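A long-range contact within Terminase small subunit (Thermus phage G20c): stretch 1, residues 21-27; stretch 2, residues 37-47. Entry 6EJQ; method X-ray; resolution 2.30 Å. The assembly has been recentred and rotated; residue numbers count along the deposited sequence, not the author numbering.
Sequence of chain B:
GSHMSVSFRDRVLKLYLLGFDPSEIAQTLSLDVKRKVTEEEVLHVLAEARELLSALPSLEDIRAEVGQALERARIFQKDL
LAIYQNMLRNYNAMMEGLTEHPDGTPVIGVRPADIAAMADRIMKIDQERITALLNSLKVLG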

# COMPACT_ATOMS: atom_id res chain seq x y z
N ASP B 21 4.02 0.99 -37.11
CA ASP B 21 3.57 2.09 -38.00
C ASP B 21 2.85 1.53 -39.22
O ASP B 21 3.20 0.45 -39.67
CB ASP B 21 4.76 2.91 -38.53
CG ASP B 21 5.53 3.62 -37.43
OD1 ASP B 21 4.90 4.40 -36.68
OD2 ASP B 21 6.76 3.39 -37.33
N PRO B 22 1.87 2.27 -39.79
CA PRO B 22 1.21 1.80 -41.01
C PRO B 22 2.14 1.34 -42.13
O PRO B 22 1.84 0.34 -42.77
CB PRO B 22 0.39 3.03 -41.44
CG PRO B 22 0.02 3.67 -40.14
CD PRO B 22 1.24 3.50 -39.27
N SER B 23 3.26 2.03 -42.34
CA SER B 23 4.23 1.63 -43.38
C SER B 23 4.87 0.28 -43.09
O SER B 23 5.07 -0.52 -44.00
CB SER B 23 5.32 2.70 -43.56
OG SER B 23 6.08 2.86 -42.37
N GLU B 24 5.21 0.03 -41.83
CA GLU B 24 5.76 -1.27 -41.41
C GLU B 24 4.73 -2.38 -41.55
O GLU B 24 5.07 -3.50 -41.91
CB GLU B 24 6.24 -1.24 -39.96
CG GLU B 24 7.45 -0.36 -39.69
CD GLU B 24 7.88 -0.42 -38.24
OE1 GLU B 24 7.17 0.16 -37.38
OE2 GLU B 24 8.92 -1.06 -37.96
N ILE B 25 3.47 -2.06 -41.23
CA ILE B 25 2.37 -3.01 -41.34
C ILE B 25 2.19 -3.42 -42.79
O ILE B 25 1.99 -4.60 -43.09
CB ILE B 25 1.04 -2.42 -40.81
CG1 ILE B 25 1.11 -2.19 -39.29
CG2 ILE B 25 -0.14 -3.34 -41.15
CD1 ILE B 25 -0.07 -1.42 -38.73
N ALA B 26 2.24 -2.43 -43.68
CA ALA B 26 2.15 -2.66 -45.11
C ALA B 26 3.27 -3.56 -45.63
O ALA B 26 3.00 -4.54 -46.32
CB ALA B 26 2.15 -1.34 -45.85
N GLN B 27 4.51 -3.23 -45.28
CA GLN B 27 5.67 -4.05 -45.67
C GLN B 27 5.60 -5.49 -45.13
O GLN B 27 6.00 -6.43 -45.82
CB GLN B 27 6.99 -3.39 -45.22
CG GLN B 27 7.34 -2.10 -45.95
CD GLN B 27 8.50 -1.35 -45.28
OE1 GLN B 27 9.66 -1.50 -45.67
NE2 GLN B 27 8.19 -0.55 -44.27
N VAL B 37 1.02 -4.36 -50.72
CA VAL B 37 0.04 -3.51 -50.01
C VAL B 37 0.74 -2.20 -49.65
O VAL B 37 1.91 -2.19 -49.29
CB VAL B 37 -0.64 -4.20 -48.78
CG1 VAL B 37 -0.88 -5.69 -49.03
CG2 VAL B 37 0.14 -4.02 -47.51
N THR B 38 0.01 -1.10 -49.78
CA THR B 38 0.57 0.23 -49.59
C THR B 38 0.20 0.77 -48.21
O THR B 38 -0.76 0.30 -47.60
CB THR B 38 0.04 1.21 -50.67
OG1 THR B 38 -1.39 1.30 -50.59
CG2 THR B 38 0.44 0.74 -52.07
N GLU B 39 0.97 1.75 -47.74
CA GLU B 39 0.57 2.56 -46.57
C GLU B 39 -0.90 2.97 -46.66
O GLU B 39 -1.64 2.79 -45.70
CB GLU B 39 1.42 3.85 -46.46
CG GLU B 39 2.41 3.90 -45.30
CD GLU B 39 2.65 5.32 -44.79
OE1 GLU B 39 1.79 5.84 -44.05
OE2 GLU B 39 3.70 5.91 -45.13
N GLU B 40 -1.30 3.50 -47.82
CA GLU B 40 -2.63 4.09 -48.01
C GLU B 40 -3.75 3.08 -47.81
O GLU B 40 -4.78 3.41 -47.24
CB GLU B 40 -2.78 4.77 -49.39
CG GLU B 40 -2.26 6.21 -49.44
CD GLU B 40 -0.77 6.35 -49.12
OE1 GLU B 40 -0.41 7.34 -48.45
OE2 GLU B 40 0.03 5.46 -49.51
N GLU B 41 -3.54 1.85 -48.29
CA GLU B 41 -4.50 0.78 -48.06
C GLU B 41 -4.60 0.46 -46.56
O GLU B 41 -5.70 0.33 -46.04
CB GLU B 41 -4.15 -0.47 -48.85
CG GLU B 41 -5.28 -1.49 -48.86
CD GLU B 41 -4.87 -2.83 -49.43
OE1 GLU B 41 -3.96 -2.85 -50.27
OE2 GLU B 41 -5.46 -3.87 -49.04
N VAL B 42 -3.46 0.35 -45.88
CA VAL B 42 -3.42 0.04 -44.45
C VAL B 42 -4.18 1.10 -43.67
O VAL B 42 -4.96 0.76 -42.78
CB VAL B 42 -1.97 -0.14 -43.92
CG1 VAL B 42 -1.92 -0.12 -42.40
CG2 VAL B 42 -1.39 -1.44 -44.43
N LEU B 43 -3.97 2.36 -44.02
CA LEU B 43 -4.68 3.49 -43.40
C LEU B 43 -6.19 3.40 -43.56
O LEU B 43 -6.93 3.68 -42.62
CB LEU B 43 -4.17 4.83 -43.95
CG LEU B 43 -2.80 5.28 -43.44
CD1 LEU B 43 -2.33 6.49 -44.23
CD2 LEU B 43 -2.83 5.61 -41.95
N HIS B 44 -6.64 3.03 -44.76
CA HIS B 44 -8.07 2.83 -45.02
C HIS B 44 -8.62 1.66 -44.22
O HIS B 44 -9.74 1.72 -43.73
CB HIS B 44 -8.34 2.61 -46.52
CG HIS B 44 -8.28 3.86 -47.34
ND1 HIS B 44 -9.15 4.92 -47.12
CD2 HIS B 44 -7.48 4.23 -48.36
CE1 HIS B 44 -8.87 5.89 -47.98
NE2 HIS B 44 -7.86 5.50 -48.74
N VAL B 45 -7.83 0.60 -44.09
CA VAL B 45 -8.23 -0.57 -43.33
C VAL B 45 -8.37 -0.21 -41.85
O VAL B 45 -9.35 -0.60 -41.21
CB VAL B 45 -7.24 -1.75 -43.51
CG1 VAL B 45 -7.56 -2.90 -42.55
CG2 VAL B 45 -7.27 -2.25 -44.95
N LEU B 46 -7.40 0.55 -41.32
CA LEU B 46 -7.49 1.00 -39.93
C LEU B 46 -8.69 1.91 -39.70
O LEU B 46 -9.39 1.76 -38.70
CB LEU B 46 -6.20 1.69 -39.48
CG LEU B 46 -4.98 0.78 -39.36
CD1 LEU B 46 -3.73 1.63 -39.17
CD2 LEU B 46 -5.11 -0.23 -38.23
N ALA B 47 -8.93 2.82 -40.64
CA ALA B 47 -10.09 3.71 -40.58
C ALA B 47 -11.41 2.95 -40.60
O ALA B 47 -12.31 3.28 -39.82
CB ALA B 47 -10.06 4.73 -41.72

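Two helical segments, 22-27 and 39-47, cross here at 107°, with their axes 8.3 Å apart at closest approach. No hydrogen bond joins the two stretches; the contact rests on van der Waals packing, chiefly of side chains, and Pro-22 and Ala-26, one helical turn apart on the same face, carry most of the first stretch's share.

Pro-22 opens its helix. Proline suits a first turn because its nitrogen, closed into the ring, has no hydrogen to give, and at that position no earlier turn of the helix needs one. Pro-22 O still serves the helix, accepting from Ala-26 N at 2.9 Å. The ring also acts as a compact apolar knob, sitting in a hole formed by Glu-39, Val-42, Leu-43 and Leu-46. Pro-22 CB lies 4.0 Å from Val-42 CG1, while Pro-22 CG is 3.9 Å from Leu-43 CD2 and 4.4 Å from Leu-46 CD1. The CA-to-CB bond of Leu-43 points sideways to the first stretch, but the end of its side chain comes nearer and so reaches the ring. The spacing of Glu-39, Val-42, Leu-43 and Leu-46, i, i+3, i+4 and i+7, puts the four on one face of the helix, where they frame the hole.

Ala-26 meets the beginning of the second helix, where the backbones come close: Ala-26 CA is 5.4 Å from Val-37 CA. A methyl group fits this narrow space. Ala-26 CB lies 3.7 Å from Thr-38 C and 3.8 Å from Glu-39 N, touching main chain directly, and it also packs against two valines, 3.7 Å from Val-37 CG2 and 3.8 Å from Val-42 CG2. Thr-38 itself points away, and its side chain is occupied within its own stretch: Thr-38 OG1 accepts from Glu-41 N at 3.2 Å, capping the helix whose start Ala-26 covers.

Val-42 links these two sites. Its chi1 is t, and its branched side chain presents CG2 to Ala-26 and CG1 to Pro-22; Val-42 CG1 also lies 3.9 Å from Ile-25 CG2. Beta-branching places two methyls close to the backbone, so one buried residue can fill space in more than one direction.

At the border, Glu-39 covers Ser-23 with the aliphatic part of its side chain, Glu-39 CG lying 3.5 Å from Ser-23 CA. Ser-23 CA and Glu-39 CA are 4.9 Å apart. A glutamate can supply methylene surface in this way while remaining exposed overall.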